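Side-chain contact in LHC domain-containing protein (Marichromatium purpuratum 984, PDB 6ZXA), which binds bacteriochlorophyll a and okenone in the membrane and probably passes light-harvesting excitation energy to reaction centres: residues A[42-45]-A[46-50]. Sequence-based numbering, arbitrary orientation.
Sequences FVQM and WLIHS. With BCL (bacteriochlorophyll a), chain R.
The indole of W46 lies back along the preceding helical turn and packs against F42, V43 and M45. F42 CB sits over its six-membered ring, 4.1 Å from the centroid, a CH-pi contact. The two aromatic planes are inclined at 50°, and F42 CD1 touches W46 CZ2. W46 CG stands anti to its own carbonyl carbon (chi1 -69°), which swings the indole back over F42 O, 3.0 Å from the ring plane. M45 CE reaches the pyrrole side, 3.8 Å from W46 CD1. V43 CG1 lies beside L47 CD1. All these residues belong to helix 35-54, which largely coincides with the predicted membrane span and whose side chains hold the pigments of the antenna. I48 CG1 rests on the macrocycle of a bacteriochlorophyll a, 3.4 Å from C1D. The face of the H49 imidazole meets methyl CMD of the same pigment; H49 is the axial ligand of the magnesium of another. Its ND1 donates to M45 O at 2.5 Å, a short length to be read with caution, from above the carbonyl plane but within the plane of the imidazole. H49 N reaches that oxygen from the opposite face, so two bonds grip it; the ND1 one probably helps set the turn of the ring. Q44 NE2 donates to O1D of the first pigment at 3.2 Å and also to an all-trans okenone. Q44 OE1 accepts from W46 NE1 of a neighbouring subunit, and W46 NE1 here donates to Q44 OE1 of another. A leucine at W46 would probably leave that Q44 OE1 without its indole donor and F42 CB without an aromatic face.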
loop_
_atom_site.group_PDB
_atom_site.type_symbol
_atom_site.label_atom_id
_atom_site.label_comp_id
_atom_site.label_asym_id
_atom_site.label_seq_id
_atom_site.Cartn_x
_atom_site.Cartn_y
_atom_site.Cartn_z
ATOM N N PHE A 42 -9.402 -5.788 -8.917
ATOM C CA PHE A 42 -8.781 -4.891 -9.885
ATOM C C PHE A 42 -7.307 -5.226 -10.093
ATOM O O PHE A 42 -6.812 -5.186 -11.224
ATOM C CB PHE A 42 -8.929 -3.440 -9.426
ATOM C CG PHE A 42 -10.127 -2.735 -9.990
ATOM C CD1 PHE A 42 -10.054 -2.085 -11.203
ATOM C CD2 PHE A 42 -11.314 -2.690 -9.290
ATOM C CE1 PHE A 42 -11.148 -1.428 -11.719
ATOM C CE2 PHE A 42 -12.412 -2.037 -9.802
ATOM C CZ PHE A 42 -12.328 -1.405 -11.016
ATOM N N VAL A 43 -6.589 -5.539 -9.015
ATOM C CA VAL A 43 -5.187 -5.926 -9.150
ATOM C C VAL A 43 -5.067 -7.217 -9.948
ATOM O O VAL A 43 -4.202 -7.342 -10.823
ATOM C CB VAL A 43 -4.518 -6.058 -7.769
ATOM C CG1 VAL A 43 -3.098 -6.570 -7.920
ATOM C CG2 VAL A 43 -4.522 -4.735 -7.047
ATOM N N GLN A 44 -5.924 -8.194 -9.650
ATOM C CA GLN A 44 -5.957 -9.430 -10.421
ATOM C C GLN A 44 -6.218 -9.149 -11.893
ATOM O O GLN A 44 -5.564 -9.712 -12.774
ATOM C CB GLN A 44 -7.026 -10.365 -9.860
ATOM C CG GLN A 44 -7.497 -11.426 -10.834
ATOM C CD GLN A 44 -6.435 -12.463 -11.116
ATOM O OE1 GLN A 44 -5.607 -12.756 -10.264
ATOM N NE2 GLN A 44 -6.451 -13.020 -12.314
ATOM N N MET A 45 -7.186 -8.277 -12.164
ATOM C CA MET A 45 -7.510 -7.879 -13.526
ATOM C C MET A 45 -6.295 -7.292 -14.235
ATOM O O MET A 45 -5.971 -7.681 -15.361
ATOM C CB MET A 45 -8.666 -6.884 -13.485
ATOM C CG MET A 45 -9.105 -6.334 -14.808
ATOM S SD MET A 45 -10.273 -4.987 -14.591
ATOM C CE MET A 45 -9.167 -3.655 -14.175
ATOM N N TRP A 46 -5.591 -6.375 -13.571
ATOM C CA TRP A 46 -4.413 -5.759 -14.175
ATOM C C TRP A 46 -3.317 -6.783 -14.443
ATOM O O TRP A 46 -2.665 -6.741 -15.489
ATOM C CB TRP A 46 -3.885 -4.635 -13.282
ATOM C CG TRP A 46 -4.780 -3.444 -13.210
ATOM C CD1 TRP A 46 -5.471 -2.883 -14.230
ATOM C CD2 TRP A 46 -5.084 -2.666 -12.047
ATOM N NE1 TRP A 46 -6.186 -1.808 -13.786
ATOM C CE2 TRP A 46 -5.965 -1.652 -12.446
ATOM C CE3 TRP A 46 -4.689 -2.727 -10.711
ATOM C CZ2 TRP A 46 -6.463 -0.707 -11.561
ATOM C CZ3 TRP A 46 -5.186 -1.797 -9.837
ATOM C CH2 TRP A 46 -6.064 -0.795 -10.262
ATOM N N LEU A 47 -3.101 -7.714 -13.515
ATOM C CA LEU A 47 -2.013 -8.674 -13.686
ATOM C C LEU A 47 -2.318 -9.669 -14.798
ATOM O O LEU A 47 -1.457 -9.947 -15.646
ATOM C CB LEU A 47 -1.740 -9.400 -12.369
ATOM C CG LEU A 47 -0.976 -8.614 -11.297
ATOM C CD1 LEU A 47 -1.299 -9.136 -9.928
ATOM C CD2 LEU A 47 0.511 -8.674 -11.531
ATOM N N ILE A 48 -3.537 -10.208 -14.819
ATOM C CA ILE A 48 -3.901 -11.120 -15.893
ATOM C C ILE A 48 -3.896 -10.390 -17.228
ATOM O O ILE A 48 -3.555 -10.980 -18.253
ATOM C CB ILE A 48 -5.253 -11.809 -15.607
ATOM C CG1 ILE A 48 -5.552 -12.887 -16.643
ATOM C CG2 ILE A 48 -6.397 -10.829 -15.590
ATOM C CD1 ILE A 48 -4.512 -13.942 -16.752
ATOM N N HIS A 49 -4.203 -9.093 -17.244
ATOM C CA HIS A 49 -4.139 -8.367 -18.505
ATOM C C HIS A 49 -2.706 -8.145 -18.959
ATOM O O HIS A 49 -2.414 -8.272 -20.145
ATOM C CB HIS A 49 -4.867 -7.040 -18.394
ATOM C CG HIS A 49 -6.337 -7.162 -18.584
ATOM N ND1 HIS A 49 -7.174 -7.601 -17.587
ATOM C CD2 HIS A 49 -7.119 -6.933 -19.659
ATOM C CE1 HIS A 49 -8.413 -7.620 -18.033
ATOM N NE2 HIS A 49 -8.405 -7.217 -19.286
ATOM N N SER A 50 -1.804 -7.780 -18.050
ATOM C CA SER A 50 -0.401 -7.663 -18.434
ATOM C C SER A 50 0.088 -8.963 -19.049
ATOM O O SER A 50 0.709 -8.969 -20.121
ATOM C CB SER A 50 0.458 -7.286 -17.229
ATOM O OG SER A 50 -0.212 -6.386 -16.381
HETATM MG MG BCL R . -8.578 -15.843 -18.041
HETATM C CHA BCL R . -9.997 -13.290 -16.234
HETATM C CHB BCL R . -9.591 -17.999 -15.634
HETATM C CHC BCL R . -6.748 -18.248 -19.506
HETATM C CHD BCL R . -7.028 -13.491 -20.063
HETATM N NA BCL R . -9.615 -15.627 -16.157
HETATM C C1A BCL R . -10.235 -14.505 -15.658
HETATM C C2A BCL R . -11.186 -14.850 -14.560
HETATM C C3A BCL R . -10.781 -16.276 -14.204
HETATM C C4A BCL R . -10.017 -16.711 -15.404
HETATM C CMA BCL R . -9.923 -16.323 -12.947
HETATM C CAA BCL R . -12.642 -14.726 -15.005
HETATM C CBA BCL R . -13.715 -15.447 -14.180
HETATM C CGA BCL R . -14.286 -16.631 -14.896
HETATM O O1A BCL R . -15.136 -16.601 -15.687
HETATM O O2A BCL R . -13.754 -17.770 -14.605
HETATM N NB BCL R . -8.199 -17.820 -17.637
HETATM C C1B BCL R . -8.733 -18.549 -16.590
HETATM C C2B BCL R . -8.287 -19.871 -16.652
HETATM C C3B BCL R . -7.435 -19.977 -17.755
HETATM C C4B BCL R . -7.446 -18.671 -18.369
HETATM C CMB BCL R . -8.715 -20.927 -15.655
HETATM C CAB BCL R . -6.643 -21.082 -18.252
HETATM O OBB BCL R . -6.500 -21.302 -19.459
HETATM C CBB BCL R . -5.935 -22.031 -17.321
HETATM N NC BCL R . -7.055 -15.849 -19.520
HETATM C C1C BCL R . -6.574 -16.988 -20.090
HETATM C C2C BCL R . -5.640 -16.732 -21.207
HETATM C C3C BCL R . -5.832 -15.241 -21.467
HETATM C C4C BCL R . -6.711 -14.802 -20.334
HETATM C CMC BCL R . -4.218 -17.105 -20.868
HETATM C CAC BCL R . -6.407 -14.932 -22.869
HETATM C CBC BCL R . -5.389 -15.121 -23.953
HETATM N ND BCL R . -8.444 -13.828 -18.126
HETATM C C1D BCL R . -7.881 -12.973 -19.052
HETATM C C2D BCL R . -8.249 -11.646 -18.806
HETATM C C3D BCL R . -9.089 -11.694 -17.717
HETATM C C4D BCL R . -9.187 -13.013 -17.337
HETATM C CMD BCL R . -7.787 -10.461 -19.589
HETATM C CAD BCL R . -9.719 -10.938 -16.712
HETATM O OBD BCL R . -9.772 -9.725 -16.549
HETATM C CBD BCL R . -10.408 -11.905 -15.730
HETATM C CGD BCL R . -10.033 -11.578 -14.347
HETATM O O1D BCL R . -9.143 -12.096 -13.722
HETATM O O2D BCL R . -10.774 -10.632 -13.814
HETATM C CED BCL R . -10.466 -10.187 -12.474
HETATM C C1 BCL R . -14.288 -18.942 -15.308
HETATM C C2 BCL R . -13.137 -19.435 -16.163
HETATM C C3 BCL R . -12.934 -19.019 -17.375
HETATM C C4 BCL R . -13.797 -18.009 -18.102
HETATM C C5 BCL R . -11.760 -19.548 -18.179
HETATM C C6 BCL R . -11.884 -20.976 -18.669
HETATM C C7 BCL R . -10.594 -21.441 -19.332
HETATM C C8 BCL R . -10.683 -22.759 -20.091
HETATM C C9 BCL R . -9.314 -23.133 -20.678
HETATM C C10 BCL R . -11.705 -22.652 -21.232
HETATM C C11 BCL R . -11.592 -21.510 -22.247
HETATM C C12 BCL R . -12.432 -21.668 -23.533
HETATM C C13 BCL R . -13.961 -21.489 -23.425
HETATM C C14 BCL R . -14.318 -20.290 -22.548
HETATM C C15 BCL R . -14.677 -22.749 -22.843
HETATM C C16 BCL R . -16.174 -23.131 -22.938
HETATM C C17 BCL R . -17.361 -22.216 -22.579
HETATM C C18 BCL R . -17.428 -21.643 -21.176
HETATM C C19 BCL R . -17.241 -22.818 -20.201
HETATM C C20 BCL R . -18.753 -20.935 -20.881
#